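Local structure of TrwG protein (4NHF) at residues H36-L49 and I141-M153. The protein is a VirB8-family component of a bacterial type IV secretion system, represented here by its soluble domain, and probably helps to assemble the membrane-spanning secretion machinery. Numbering follows the deposited sequence. Where two conformers were deposited one is given.
Sequences HETSYGEVVDRYWL and IATIGYTYVGAPM
Asp45 on helix 42-49 joins two tyrosines of strand 141-148, an instance of how the NTF2-like VirB8 fold fastens the first helix of the soluble domain across a curved antiparallel sheet. Two residues apart, Tyr146 and Tyr148 project from one side of the strand to one carboxylate (segment axes at 117°). Each hydroxyl donates to a different oxygen: Tyr148 OH meets Asp45 OD1 at 2.7 Å on the anti side, with ring and carboxylate planes only 27° apart, whereas Tyr146 OH reaches Asp45 OD2 at 2.6 Å from above the carboxylate plane. Gripped twice, the buried carboxylate has its rotation fixed, and the two donors would probably favour its ionised form.

Aromatic packing centres on Tyr148. Tyr40 drives its edge into one face of this ring, CD2 sitting over the centre, in a T-shaped pair with centroids 4.7 Å apart. Tyr148 in turn offers its own edge, offset, to the five-membered ring of Trp48; Phe165 joins the cluster, while Tyr47 of the second subunit meets Trp48. Toward the middle of the strand, the contact becomes aliphatic: Leu49 CD2 touches Ile144 CG2 at 3.7 Å, and Leu49 CD1 lies over a face of Tyr146.

Before the helix, the extended chain is tied to the strand end through backbone and side chain. Thr38 N donates to Tyr148 O (3.0 Å), an acceptor also approached by the CA-H of Glu37. With its hydroxyl anti to the backbone N (chi1 -165°), Thr147 donates from OG1 to Glu37 OE1 at 2.7 Å, and a water bridges that same OG1 to Thr38 O.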
loop_
_atom_site.group_PDB
_atom_site.type_symbol
_atom_site.label_atom_id
_atom_site.label_comp_id
_atom_site.label_asym_id
_atom_site.label_seq_id
_atom_site.Cartn_x
_atom_site.Cartn_y
_atom_site.Cartn_z
ATOM N N HIS A 36 -1.401 -25.702 -4.425
ATOM C CA HIS A 36 -1.721 -25.551 -5.873
ATOM C C HIS A 36 -1.597 -24.100 -6.296
ATOM O O HIS A 36 -1.617 -23.193 -5.431
ATOM C CB HIS A 36 -3.116 -26.167 -6.157
ATOM C CG HIS A 36 -4.268 -25.389 -5.587
ATOM N ND1 HIS A 36 -4.730 -25.567 -4.302
ATOM C CD2 HIS A 36 -5.078 -24.451 -6.144
ATOM C CE1 HIS A 36 -5.779 -24.786 -4.090
ATOM N NE2 HIS A 36 -6.018 -24.102 -5.194
ATOM N N GLU A 37 -1.385 -23.836 -7.589
ATOM C CA GLU A 37 -1.280 -22.431 -8.040
ATOM C C GLU A 37 -2.603 -22.044 -8.674
ATOM O O GLU A 37 -3.288 -22.896 -9.268
ATOM C CB GLU A 37 -0.127 -22.222 -9.045
ATOM C CG GLU A 37 1.236 -22.532 -8.456
ATOM C CD GLU A 37 2.325 -22.562 -9.492
ATOM O OE1 GLU A 37 2.421 -21.688 -10.389
ATOM O OE2 GLU A 37 3.090 -23.533 -9.432
ATOM N N THR A 38 -2.945 -20.773 -8.548
ATOM C CA THR A 38 -4.195 -20.239 -9.054
ATOM C C THR A 38 -3.967 -19.026 -9.958
ATOM O O THR A 38 -2.956 -18.265 -9.799
ATOM C CB THR A 38 -5.205 -20.009 -7.888
ATOM O OG1 THR A 38 -5.361 -21.245 -7.189
ATOM C CG2 THR A 38 -6.634 -19.563 -8.385
ATOM N N SER A 39 -4.855 -18.899 -10.948
ATOM C CA SER A 39 -4.979 -17.712 -11.803
ATOM C C SER A 39 -6.147 -16.868 -11.319
ATOM O O SER A 39 -7.122 -17.398 -10.759
ATOM C CB SER A 39 -5.262 -18.102 -13.252
ATOM O OG SER A 39 -4.075 -18.049 -14.014
ATOM N N TYR A 40 -6.049 -15.563 -11.543
ATOM C CA TYR A 40 -7.102 -14.662 -11.144
ATOM C C TYR A 40 -7.539 -13.732 -12.252
ATOM O O TYR A 40 -8.576 -13.064 -12.115
ATOM C CB TYR A 40 -6.644 -13.919 -9.916
ATOM C CG TYR A 40 -6.644 -14.824 -8.687
ATOM C CD1 TYR A 40 -7.817 -15.105 -8.011
ATOM C CD2 TYR A 40 -5.450 -15.404 -8.212
ATOM C CE1 TYR A 40 -7.816 -15.928 -6.880
ATOM C CE2 TYR A 40 -5.449 -16.243 -7.137
ATOM C CZ TYR A 40 -6.628 -16.494 -6.470
ATOM O OH TYR A 40 -6.576 -17.296 -5.389
ATOM N N GLY A 41 -6.838 -13.726 -13.371
ATOM C CA GLY A 41 -7.235 -12.831 -14.454
ATOM C C GLY A 41 -6.528 -11.490 -14.369
ATOM O O GLY A 41 -5.896 -11.159 -13.349
ATOM N N GLU A 42 -6.669 -10.716 -15.447
ATOM C CA GLU A 42 -5.827 -9.570 -15.684
ATOM C C GLU A 42 -6.022 -8.387 -14.695
ATOM O O GLU A 42 -5.035 -7.739 -14.316
ATOM C CB GLU A 42 -5.905 -9.094 -17.142
ATOM C CG GLU A 42 -7.231 -8.481 -17.578
ATOM C CD GLU A 42 -7.252 -8.218 -19.090
ATOM O OE1 GLU A 42 -6.374 -7.459 -19.536
ATOM O OE2 GLU A 42 -8.093 -8.831 -19.843
ATOM N N VAL A 43 -7.264 -8.127 -14.276
ATOM C CA VAL A 43 -7.537 -7.023 -13.344
ATOM C C VAL A 43 -6.829 -7.252 -11.995
ATOM O O VAL A 43 -6.172 -6.365 -11.425
ATOM C CB VAL A 43 -9.070 -6.836 -13.203
ATOM C CG1 VAL A 43 -9.413 -5.941 -12.085
ATOM C CG2 VAL A 43 -9.621 -6.239 -14.490
ATOM N N VAL A 44 -6.919 -8.473 -11.511
ATOM C CA VAL A 44 -6.308 -8.840 -10.266
ATOM C C VAL A 44 -4.749 -8.877 -10.419
ATOM O O VAL A 44 -4.018 -8.359 -9.526
ATOM C CB VAL A 44 -6.880 -10.170 -9.739
ATOM C CG1 VAL A 44 -6.128 -10.713 -8.544
ATOM C CG2 VAL A 44 -8.400 -10.058 -9.413
ATOM N N ASP A 45 -4.237 -9.435 -11.531
ATOM C CA ASP A 45 -2.791 -9.462 -11.756
ATOM C C ASP A 45 -2.199 -8.062 -11.777
ATOM O O ASP A 45 -1.190 -7.836 -11.167
ATOM C CB ASP A 45 -2.388 -10.148 -13.050
ATOM C CG ASP A 45 -2.725 -11.644 -13.086
ATOM O OD1 ASP A 45 -3.020 -12.291 -12.074
ATOM O OD2 ASP A 45 -2.545 -12.172 -14.163
ATOM N N ARG A 46 -2.837 -7.135 -12.489
ATOM C CA ARG A 46 -2.381 -5.784 -12.573
ATOM C C ARG A 46 -2.330 -5.130 -11.207
ATOM O O ARG A 46 -1.362 -4.412 -10.900
ATOM C CB ARG A 46 -3.258 -4.966 -13.543
ATOM C CG ARG A 46 -2.956 -5.225 -15.016
ATOM C CD ARG A 46 -3.658 -4.245 -15.980
ATOM N NE ARG A 46 -2.887 -4.331 -17.243
ATOM C CZ ARG A 46 -3.155 -5.203 -18.218
ATOM N NH1 ARG A 46 -2.406 -5.238 -19.319
ATOM N NH2 ARG A 46 -4.233 -6.017 -18.124
ATOM N N TYR A 47 -3.367 -5.336 -10.385
ATOM C CA TYR A 47 -3.318 -4.880 -9.002
ATOM C C TYR A 47 -2.022 -5.260 -8.279
ATOM O O TYR A 47 -1.274 -4.388 -7.755
ATOM C CB TYR A 47 -4.545 -5.354 -8.184
ATOM C CG TYR A 47 -4.437 -4.913 -6.760
ATOM C CD1 TYR A 47 -4.716 -3.585 -6.389
ATOM C CD2 TYR A 47 -4.035 -5.791 -5.786
ATOM C CE1 TYR A 47 -4.568 -3.173 -5.082
ATOM C CE2 TYR A 47 -3.879 -5.376 -4.473
ATOM C CZ TYR A 47 -4.162 -4.071 -4.126
ATOM O OH TYR A 47 -4.028 -3.681 -2.840
ATOM N N TRP A 48 -1.747 -6.551 -8.245
ATOM C CA TRP A 48 -0.622 -7.084 -7.486
ATOM C C TRP A 48 0.731 -6.745 -8.115
ATOM O O TRP A 48 1.704 -6.433 -7.408
ATOM C CB TRP A 48 -0.805 -8.596 -7.267
ATOM C CG TRP A 48 -1.850 -8.865 -6.287
ATOM C CD1 TRP A 48 -3.103 -9.371 -6.530
ATOM C CD2 TRP A 48 -1.786 -8.622 -4.896
ATOM N NE1 TRP A 48 -3.826 -9.426 -5.365
ATOM C CE2 TRP A 48 -3.028 -8.979 -4.347
ATOM C CE3 TRP A 48 -0.813 -8.091 -4.059
ATOM C CZ2 TRP A 48 -3.308 -8.842 -2.992
ATOM C CZ3 TRP A 48 -1.078 -7.997 -2.707
ATOM C CH2 TRP A 48 -2.314 -8.370 -2.191
ATOM N N LEU A 49 0.809 -6.754 -9.448
ATOM C CA LEU A 49 2.067 -6.394 -10.100
ATOM C C LEU A 49 2.406 -4.930 -9.842
ATOM O O LEU A 49 3.572 -4.603 -9.628
ATOM C CB LEU A 49 2.029 -6.651 -11.598
ATOM C CG LEU A 49 2.045 -8.156 -11.946
ATOM C CD1 LEU A 49 1.493 -8.302 -13.319
ATOM C CD2 LEU A 49 3.428 -8.788 -11.836
ATOM N N ILE A 141 12.238 -0.813 -17.268
ATOM C CA ILE A 141 11.314 -1.910 -17.626
ATOM C C ILE A 141 11.562 -3.035 -16.672
ATOM O O ILE A 141 12.691 -3.497 -16.589
ATOM C CB ILE A 141 11.598 -2.527 -18.987
ATOM C CG1 ILE A 141 11.679 -1.491 -20.072
ATOM C CG2 ILE A 141 10.524 -3.576 -19.378
ATOM C CD1 ILE A 141 10.367 -0.809 -20.274
ATOM N N ALA A 142 10.517 -3.509 -15.981
ATOM C CA ALA A 142 10.607 -4.697 -15.129
ATOM C C ALA A 142 10.043 -5.894 -15.930
ATOM O O ALA A 142 8.918 -5.799 -16.461
ATOM C CB ALA A 142 9.813 -4.519 -13.845
ATOM N N THR A 143 10.827 -6.968 -16.042
ATOM C CA THR A 143 10.412 -8.247 -16.672
ATOM C C THR A 143 10.138 -9.219 -15.529
ATOM O O THR A 143 11.008 -9.486 -14.703
ATOM C CB THR A 143 11.506 -8.741 -17.618
ATOM O OG1 THR A 143 11.818 -7.694 -18.580
ATOM C CG2 THR A 143 11.082 -10.003 -18.331
ATOM N N ILE A 144 8.894 -9.676 -15.426
ATOM C CA ILE A 144 8.395 -10.347 -14.227
ATOM C C ILE A 144 7.780 -11.716 -14.556
ATOM O O ILE A 144 7.057 -11.893 -15.549
ATOM C CB ILE A 144 7.369 -9.449 -13.540
ATOM C CG1 ILE A 144 7.956 -8.022 -13.380
ATOM C CG2 ILE A 144 6.904 -10.020 -12.191
ATOM C CD1 ILE A 144 7.032 -7.077 -12.621
ATOM N N GLY A 145 8.090 -12.695 -13.715
ATOM C CA GLY A 145 7.354 -13.949 -13.683
ATOM C C GLY A 145 6.589 -13.964 -12.382
ATOM O O GLY A 145 7.104 -13.498 -11.367
ATOM N N TYR A 146 5.340 -14.460 -12.403
ATOM C CA TYR A 146 4.560 -14.499 -11.204
ATOM C C TYR A 146 3.542 -15.614 -11.201
ATOM O O TYR A 146 3.192 -16.176 -12.236
ATOM C CB TYR A 146 3.819 -13.192 -10.995
ATOM C CG TYR A 146 2.753 -12.930 -12.064
ATOM C CD1 TYR A 146 3.123 -12.428 -13.313
ATOM C CD2 TYR A 146 1.401 -13.296 -11.868
ATOM C CE1 TYR A 146 2.171 -12.172 -14.307
ATOM C CE2 TYR A 146 0.428 -13.022 -12.842
ATOM C CZ TYR A 146 0.824 -12.478 -14.072
ATOM O OH TYR A 146 -0.105 -12.236 -15.046
ATOM N N THR A 147 3.085 -15.939 -9.995
ATOM C CA THR A 147 2.010 -16.925 -9.806
ATOM C C THR A 147 1.290 -16.598 -8.503
ATOM O O THR A 147 1.586 -15.571 -7.867
ATOM C CB THR A 147 2.560 -18.346 -9.815
ATOM O OG1 THR A 147 1.454 -19.250 -9.986
ATOM C CG2 THR A 147 3.313 -18.653 -8.513
ATOM N N TYR A 148 0.301 -17.387 -8.122
ATOM C CA TYR A 148 -0.290 -17.307 -6.810
ATOM C C TYR A 148 -0.325 -18.649 -6.179
ATOM O O TYR A 148 -0.754 -19.671 -6.853
ATOM C CB TYR A 148 -1.699 -16.776 -6.871
ATOM C CG TYR A 148 -1.924 -15.466 -7.568
ATOM C CD1 TYR A 148 -1.879 -15.379 -8.951
ATOM C CD2 TYR A 148 -2.244 -14.334 -6.827
ATOM C CE1 TYR A 148 -2.167 -14.196 -9.593
ATOM C CE2 TYR A 148 -2.529 -13.144 -7.442
ATOM C CZ TYR A 148 -2.473 -13.060 -8.813
ATOM O OH TYR A 148 -2.764 -11.860 -9.425
ATOM N N VAL A 149 0.092 -18.736 -4.920
ATOM C CA VAL A 149 0.248 -20.052 -4.254
ATOM C C VAL A 149 -0.726 -20.427 -3.134
ATOM O O VAL A 149 -0.651 -21.530 -2.624
ATOM C CB VAL A 149 1.682 -20.271 -3.743
ATOM C CG1 VAL A 149 2.605 -20.212 -4.948
ATOM C CG2 VAL A 149 2.089 -19.191 -2.697
ATOM N N GLY A 150 -1.669 -19.544 -2.817
ATOM C CA GLY A 150 -2.608 -19.735 -1.714
ATOM C C GLY A 150 -2.200 -18.918 -0.489
ATOM O O GLY A 150 -1.058 -18.464 -0.334
ATOM N N ALA A 151 -3.152 -18.715 0.394
ATOM C CA ALA A 151 -2.934 -17.808 1.515
ATOM C C ALA A 151 -1.837 -18.354 2.418
ATOM O O ALA A 151 -1.826 -19.521 2.685
ATOM C CB ALA A 151 -4.201 -17.672 2.298
ATOM N N PRO A 152 -0.899 -17.489 2.882
ATOM C CA PRO A 152 0.150 -17.891 3.813
ATOM C C PRO A 152 -0.399 -18.362 5.138
ATOM O O PRO A 152 -1.476 -17.929 5.551
ATOM C CB PRO A 152 0.960 -16.596 4.064
ATOM C CG PRO A 152 0.556 -15.646 3.016
ATOM C CD PRO A 152 -0.677 -16.174 2.300
ATOM N N MET A 153 0.373 -19.183 5.841
ATOM C CA MET A 153 -0.046 -19.655 7.149
ATOM C C MET A 153 0.076 -18.604 8.224
ATOM O O MET A 153 -0.813 -18.497 9.046
ATOM C CB MET A 153 0.736 -20.900 7.555
ATOM C CG MET A 153 0.628 -22.073 6.578
ATOM S SD MET A 153 -1.051 -22.748 6.327
ATOM C CE MET A 153 -1.641 -21.744 4.949
HETATM O O HOH W 1 -2.201 -23.745 -2.537
HETATM O O HOH W 2 -1.052 -18.106 -11.451
#